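Catechol O-methyltransferase (PDB 6JCL) transfers a methyl group from S-adenosyl-L-methionine to catechol-like compounds such as gallic acid, caffeic acid and dopamine, using a divalent metal cation. Local coordinates at residues Asp141-Ile153 and Ala184-Leu198. Residues are numbered along the deposited sequence; the frame is centred on the assembly and turned at random.
Sequences DKENNVAYIQWAI and AARRTLQMMGEHPGL. With SAH (S-adenosyl-L-homocysteine), chain I.
Asn145 and Thr188 meet nearly at right angles through a single hydrogen bond, ND2 of Asn145 to OG1 of Thr188 (3.1 Å). The hydroxyl lies in the amide plane of Asn145. The same OG1 donates to Ala184 O at 2.7 Å, so it is gripped from both helices and its proton is committed to its own helix. Beside it, Ala184 CB packs on Lys142 O. Lys142 NZ hydrogen-bonds Asn166 OD1; Asn166 is a metal ligand. Asp141 OD1 and Tyr148 OH both lie near adenine N6 of the bound S-adenosyl-L-homocysteine. Val146 CG2 sits over the centre of the Arg187 guanidinium, 4.0 Å above the plane, and also touches Met191 CB. With chi1 at 176°, CG of Met191 points away from its own N, and the bend at chi2 (-95°) brings CE against Gln150 CG and Ile149 CG2. On Ile149 the other branch is used as well: CD1 reaches Thr188 CG2 and Met192 CG. Farther along, Ile153 CD1 makes a CH-pi contact over the face of His195, 3.7 Å from the ring centroid. Gly197 N holds the imidazole edge, donating to ND1 at 2.9 Å. The axes of 145-153 and 184-194 run at 32° beside the Rossmann-like sheet, where Ile149 also touches Val164. A mostly apolar interface, with a water between Arg187 and Glu143 at its rim, thus has one direct, buried hydrogen bond tying the start of helix 145-155, next to the active site, to helix 180-194.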
loop_
_atom_site.group_PDB
_atom_site.type_symbol
_atom_site.label_atom_id
_atom_site.label_comp_id
_atom_site.label_asym_id
_atom_site.label_seq_id
_atom_site.Cartn_x
_atom_site.Cartn_y
_atom_site.Cartn_z
ATOM N N ASP A 141 20.471 -6.596 -1.939
ATOM C CA ASP A 141 20.951 -7.744 -1.155
ATOM C C ASP A 141 20.347 -7.690 0.247
ATOM O O ASP A 141 20.477 -6.677 0.947
ATOM C CB ASP A 141 22.479 -7.786 -1.094
ATOM C CG ASP A 141 23.102 -6.460 -0.677
ATOM O OD1 ASP A 141 22.601 -5.396 -1.097
ATOM O OD2 ASP A 141 24.109 -6.492 0.053
ATOM N N LYS A 142 19.638 -8.764 0.648
ATOM C CA LYS A 142 18.778 -8.651 1.826
ATOM C C LYS A 142 19.562 -8.479 3.120
ATOM O O LYS A 142 19.048 -7.860 4.065
ATOM C CB LYS A 142 17.861 -9.874 1.953
ATOM C CG LYS A 142 17.015 -10.133 0.705
ATOM C CD LYS A 142 16.276 -8.876 0.224
ATOM C CE LYS A 142 15.171 -9.233 -0.770
ATOM N NZ LYS A 142 14.720 -8.009 -1.504
ATOM N N GLU A 143 20.775 -9.039 3.208
ATOM C CA GLU A 143 21.546 -8.877 4.441
ATOM C C GLU A 143 21.904 -7.422 4.707
ATOM O O GLU A 143 22.258 -7.086 5.843
ATOM C CB GLU A 143 22.813 -9.741 4.426
ATOM C CG GLU A 143 22.568 -11.208 4.819
ATOM C CD GLU A 143 23.083 -11.558 6.224
ATOM O OE1 GLU A 143 22.907 -10.754 7.170
ATOM O OE2 GLU A 143 23.673 -12.652 6.380
ATOM N N ASN A 144 21.787 -6.540 3.715
ATOM C CA ASN A 144 22.046 -5.129 3.965
ATOM C C ASN A 144 20.778 -4.292 4.056
ATOM O O ASN A 144 20.870 -3.058 4.091
ATOM C CB ASN A 144 22.966 -4.564 2.885
ATOM C CG ASN A 144 24.431 -4.705 3.247
ATOM O OD1 ASN A 144 24.837 -4.436 4.387
ATOM N ND2 ASN A 144 25.236 -5.113 2.280
ATOM N N ASN A 145 19.596 -4.918 4.130
ATOM C CA ASN A 145 18.378 -4.134 4.342
ATOM C C ASN A 145 18.569 -3.115 5.468
ATOM O O ASN A 145 18.238 -1.935 5.327
ATOM C CB ASN A 145 17.209 -5.034 4.725
ATOM C CG ASN A 145 16.509 -5.688 3.557
ATOM O OD1 ASN A 145 16.750 -5.414 2.373
ATOM N ND2 ASN A 145 15.637 -6.622 3.906
ATOM N N VAL A 146 19.088 -3.568 6.609
ATOM C CA VAL A 146 19.163 -2.708 7.790
ATOM C C VAL A 146 20.103 -1.533 7.542
ATOM O O VAL A 146 19.776 -0.386 7.868
ATOM C CB VAL A 146 19.578 -3.531 9.022
ATOM C CG1 VAL A 146 20.120 -2.632 10.123
ATOM C CG2 VAL A 146 18.379 -4.335 9.524
ATOM N N ALA A 147 21.282 -1.793 6.960
ATOM C CA ALA A 147 22.173 -0.691 6.584
ATOM C C ALA A 147 21.505 0.264 5.593
ATOM O O ALA A 147 21.640 1.497 5.718
ATOM C CB ALA A 147 23.458 -1.240 5.975
ATOM N N TYR A 148 20.789 -0.282 4.597
ATOM C CA TYR A 148 20.146 0.580 3.606
ATOM C C TYR A 148 19.036 1.410 4.236
ATOM O O TYR A 148 18.814 2.562 3.840
ATOM C CB TYR A 148 19.594 -0.249 2.437
ATOM C CG TYR A 148 20.666 -0.993 1.683
ATOM C CD1 TYR A 148 21.973 -0.516 1.641
ATOM C CD2 TYR A 148 20.367 -2.171 1.011
ATOM C CE1 TYR A 148 22.963 -1.204 0.959
ATOM C CE2 TYR A 148 21.343 -2.868 0.333
ATOM C CZ TYR A 148 22.633 -2.376 0.295
ATOM O OH TYR A 148 23.604 -3.081 -0.375
ATOM N N ILE A 149 18.326 0.844 5.215
ATOM C CA ILE A 149 17.288 1.606 5.908
ATOM C C ILE A 149 17.918 2.747 6.704
ATOM O O ILE A 149 17.415 3.879 6.697
ATOM C CB ILE A 149 16.440 0.682 6.804
ATOM C CG1 ILE A 149 15.590 -0.254 5.951
ATOM C CG2 ILE A 149 15.544 1.516 7.754
ATOM C CD1 ILE A 149 15.129 -1.492 6.729
ATOM N N GLN A 150 19.048 2.481 7.371
ATOM C CA GLN A 150 19.751 3.551 8.079
ATOM C C GLN A 150 20.187 4.657 7.118
ATOM O O GLN A 150 20.039 5.848 7.427
ATOM C CB GLN A 150 20.941 2.967 8.843
ATOM C CG GLN A 150 20.502 2.172 10.077
ATOM C CD GLN A 150 21.607 1.316 10.685
ATOM O OE1 GLN A 150 22.535 0.882 9.997
ATOM N NE2 GLN A 150 21.510 1.071 11.985
ATOM N N TRP A 151 20.696 4.288 5.937
ATOM C CA TRP A 151 21.047 5.298 4.938
ATOM C C TRP A 151 19.804 6.029 4.449
ATOM O O TRP A 151 19.844 7.246 4.230
ATOM C CB TRP A 151 21.779 4.653 3.750
ATOM C CG TRP A 151 23.271 4.667 3.917
ATOM C CD1 TRP A 151 24.085 3.590 4.137
ATOM C CD2 TRP A 151 24.120 5.818 3.916
ATOM N NE1 TRP A 151 25.388 4.003 4.267
ATOM C CE2 TRP A 151 25.438 5.366 4.132
ATOM C CE3 TRP A 151 23.896 7.185 3.741
ATOM C CZ2 TRP A 151 26.527 6.232 4.177
ATOM C CZ3 TRP A 151 24.979 8.047 3.795
ATOM C CH2 TRP A 151 26.279 7.566 4.011
ATOM N N ALA A 152 18.699 5.298 4.259
ATOM C CA ALA A 152 17.460 5.926 3.794
ATOM C C ALA A 152 17.003 7.009 4.758
ATOM O O ALA A 152 16.615 8.104 4.342
ATOM C CB ALA A 152 16.369 4.865 3.606
ATOM N N ILE A 153 17.036 6.722 6.055
ATOM C CA ILE A 153 16.668 7.726 7.047
ATOM C C ILE A 153 17.575 8.941 6.942
ATOM O O ILE A 153 17.104 10.085 6.962
ATOM C CB ILE A 153 16.708 7.101 8.450
ATOM C CG1 ILE A 153 15.602 6.044 8.568
ATOM C CG2 ILE A 153 16.628 8.177 9.542
ATOM C CD1 ILE A 153 15.718 5.212 9.826
ATOM N N ALA A 184 17.192 -12.493 7.119
ATOM C CA ALA A 184 17.351 -11.053 6.934
ATOM C C ALA A 184 16.019 -10.328 7.071
ATOM O O ALA A 184 15.938 -9.247 7.677
ATOM C CB ALA A 184 17.972 -10.758 5.560
ATOM N N ALA A 185 14.952 -10.901 6.505
ATOM C CA ALA A 185 13.653 -10.243 6.592
ATOM C C ALA A 185 13.184 -10.132 8.039
ATOM O O ALA A 185 12.639 -9.104 8.445
ATOM C CB ALA A 185 12.624 -11.008 5.762
ATOM N N ARG A 186 13.352 -11.190 8.824
ATOM C CA ARG A 186 12.919 -11.123 10.214
ATOM C C ARG A 186 13.688 -10.051 10.975
ATOM O O ARG A 186 13.097 -9.279 11.741
ATOM C CB ARG A 186 13.085 -12.490 10.885
ATOM C CG ARG A 186 12.695 -12.507 12.357
ATOM C CD ARG A 186 13.011 -13.871 12.986
ATOM N NE ARG A 186 12.708 -13.934 14.412
ATOM C CZ ARG A 186 11.532 -14.303 14.907
ATOM N NH1 ARG A 186 11.344 -14.347 16.219
ATOM N NH2 ARG A 186 10.535 -14.617 14.088
ATOM N N ARG A 187 15.008 -9.988 10.776
ATOM C CA ARG A 187 15.812 -8.975 11.452
ATOM C C ARG A 187 15.445 -7.583 10.961
ATOM O O ARG A 187 15.440 -6.630 11.745
ATOM C CB ARG A 187 17.305 -9.234 11.208
ATOM C CG ARG A 187 18.210 -8.165 11.826
ATOM C CD ARG A 187 19.614 -8.141 11.236
ATOM N NE ARG A 187 20.387 -7.009 11.757
ATOM C CZ ARG A 187 21.424 -6.453 11.137
ATOM N NH1 ARG A 187 21.830 -6.916 9.965
ATOM N NH2 ARG A 187 22.056 -5.427 11.691
ATOM N N THR A 188 15.144 -7.456 9.665
ATOM C CA THR A 188 14.725 -6.166 9.122
ATOM C C THR A 188 13.463 -5.673 9.815
ATOM O O THR A 188 13.368 -4.501 10.208
ATOM C CB THR A 188 14.476 -6.308 7.620
ATOM O OG1 THR A 188 15.704 -6.624 6.959
ATOM C CG2 THR A 188 13.870 -5.016 7.005
ATOM N N LEU A 189 12.469 -6.553 9.944
ATOM C CA LEU A 189 11.209 -6.167 10.571
ATOM C C LEU A 189 11.415 -5.800 12.040
ATOM O O LEU A 189 10.824 -4.830 12.550
ATOM C CB LEU A 189 10.195 -7.305 10.427
ATOM C CG LEU A 189 9.716 -7.586 8.994
ATOM C CD1 LEU A 189 8.977 -8.933 8.964
ATOM C CD2 LEU A 189 8.816 -6.468 8.515
ATOM N N GLN A 190 12.251 -6.561 12.741
ATOM C CA GLN A 190 12.508 -6.236 14.141
ATOM C C GLN A 190 13.218 -4.894 14.270
ATOM O O GLN A 190 12.887 -4.089 15.155
ATOM C CB GLN A 190 13.316 -7.361 14.780
ATOM C CG GLN A 190 12.457 -8.619 14.935
ATOM C CD GLN A 190 13.228 -9.786 15.526
ATOM O OE1 GLN A 190 14.371 -10.040 15.159
ATOM N NE2 GLN A 190 12.597 -10.497 16.459
ATOM N N MET A 191 14.148 -4.604 13.357
ATOM C CA MET A 191 14.846 -3.328 13.407
ATOM C C MET A 191 13.888 -2.174 13.142
ATOM O O MET A 191 13.929 -1.152 13.843
ATOM C CB MET A 191 15.996 -3.320 12.394
ATOM C CG MET A 191 16.727 -1.978 12.295
ATOM S SD MET A 191 16.058 -0.967 10.948
ATOM C CE MET A 191 17.415 0.190 10.745
ATOM N N MET A 192 12.979 -2.338 12.172
ATOM C CA MET A 192 12.056 -1.254 11.847
ATOM C C MET A 192 11.092 -1.000 12.998
ATOM O O MET A 192 10.773 0.155 13.305
ATOM C CB MET A 192 11.287 -1.566 10.550
ATOM C CG MET A 192 12.187 -1.638 9.317
ATOM S SD MET A 192 11.329 -2.105 7.802
ATOM C CE MET A 192 10.567 -0.542 7.401
ATOM N N GLY A 193 10.643 -2.063 13.670
ATOM C CA GLY A 193 9.736 -1.880 14.784
ATOM C C GLY A 193 10.398 -1.154 15.935
ATOM O O GLY A 193 9.757 -0.373 16.644
ATOM N N GLU A 194 11.691 -1.410 16.145
ATOM C CA GLU A 194 12.403 -0.825 17.270
ATOM C C GLU A 194 12.938 0.570 16.987
ATOM O O GLU A 194 13.254 1.301 17.934
ATOM C CB GLU A 194 13.556 -1.742 17.676
ATOM C CG GLU A 194 13.112 -2.973 18.442
ATOM C CD GLU A 194 14.266 -3.917 18.753
ATOM O OE1 GLU A 194 15.315 -3.825 18.078
ATOM O OE2 GLU A 194 14.127 -4.743 19.682
ATOM N N HIS A 195 13.046 0.960 15.729
ATOM C CA HIS A 195 13.704 2.221 15.398
ATOM C C HIS A 195 12.821 3.389 15.806
ATOM O O HIS A 195 11.691 3.501 15.310
ATOM C CB HIS A 195 14.018 2.297 13.906
ATOM C CG HIS A 195 15.080 3.298 13.578
ATOM N ND1 HIS A 195 14.949 4.641 13.862
ATOM C CD2 HIS A 195 16.312 3.146 13.035
ATOM C CE1 HIS A 195 16.046 5.276 13.490
ATOM N NE2 HIS A 195 16.890 4.390 12.988
ATOM N N PRO A 196 13.295 4.294 16.669
ATOM C CA PRO A 196 12.435 5.405 17.107
ATOM C C PRO A 196 12.134 6.405 16.000
ATOM O O PRO A 196 11.171 7.175 16.124
ATOM C CB PRO A 196 13.240 6.046 18.249
ATOM C CG PRO A 196 14.669 5.719 17.941
ATOM C CD PRO A 196 14.631 4.335 17.290
ATOM N N GLY A 197 12.905 6.399 14.917
ATOM C CA GLY A 197 12.695 7.297 13.809
ATOM C C GLY A 197 11.771 6.774 12.737
ATOM O O GLY A 197 11.570 7.451 11.719
ATOM N N LEU A 198 11.191 5.589 12.931
ATOM C CA LEU A 198 10.349 4.967 11.919
ATOM C C LEU A 198 8.998 4.606 12.511
ATOM O O LEU A 198 8.911 4.181 13.663
ATOM C CB LEU A 198 11.003 3.691 11.357
ATOM C CG LEU A 198 12.298 3.827 10.555
ATOM C CD1 LEU A 198 12.803 2.429 10.202
ATOM C CD2 LEU A 198 12.055 4.658 9.290
HETATM N N SAH I . 13.826 -3.951 -8.005
HETATM C CA SAH I . 13.907 -4.841 -9.173
HETATM C CB SAH I . 14.505 -6.182 -8.757
HETATM C CG SAH I . 15.833 -6.077 -8.012
HETATM S SD SAH I . 16.594 -7.717 -7.894
HETATM C C SAH I . 12.538 -5.045 -9.806
HETATM O O SAH I . 12.352 -4.921 -11.023
HETATM O OXT SAH I . 11.589 -5.304 -9.077
HETATM C "C5'" SAH I . 17.960 -7.250 -6.803
HETATM C "C4'" SAH I . 19.065 -6.456 -7.505
HETATM O "O4'" SAH I . 19.952 -5.987 -6.509
HETATM C "C3'" SAH I . 19.931 -7.272 -8.475
HETATM O "O3'" SAH I . 19.958 -6.601 -9.734
HETATM C "C2'" SAH I . 21.316 -7.287 -7.850
HETATM O "O2'" SAH I . 22.384 -7.347 -8.788
HETATM C "C1'" SAH I . 21.275 -6.013 -7.002
HETATM N N9 SAH I . 22.241 -5.964 -5.894
HETATM C C8 SAH I . 22.624 -7.012 -5.081
HETATM N N7 SAH I . 23.521 -6.528 -4.193
HETATM C C5 SAH I . 23.693 -5.202 -4.427
HETATM C C6 SAH I . 24.508 -4.249 -3.815
HETATM N N6 SAH I . 25.312 -4.564 -2.795
HETATM N N1 SAH I . 24.460 -2.956 -4.281
HETATM C C2 SAH I . 23.650 -2.615 -5.355
HETATM N N3 SAH I . 22.857 -3.561 -5.969
HETATM C C4 SAH I . 22.892 -4.840 -5.495
HETATM O O HOH W 1 20.875 -8.564 8.324
#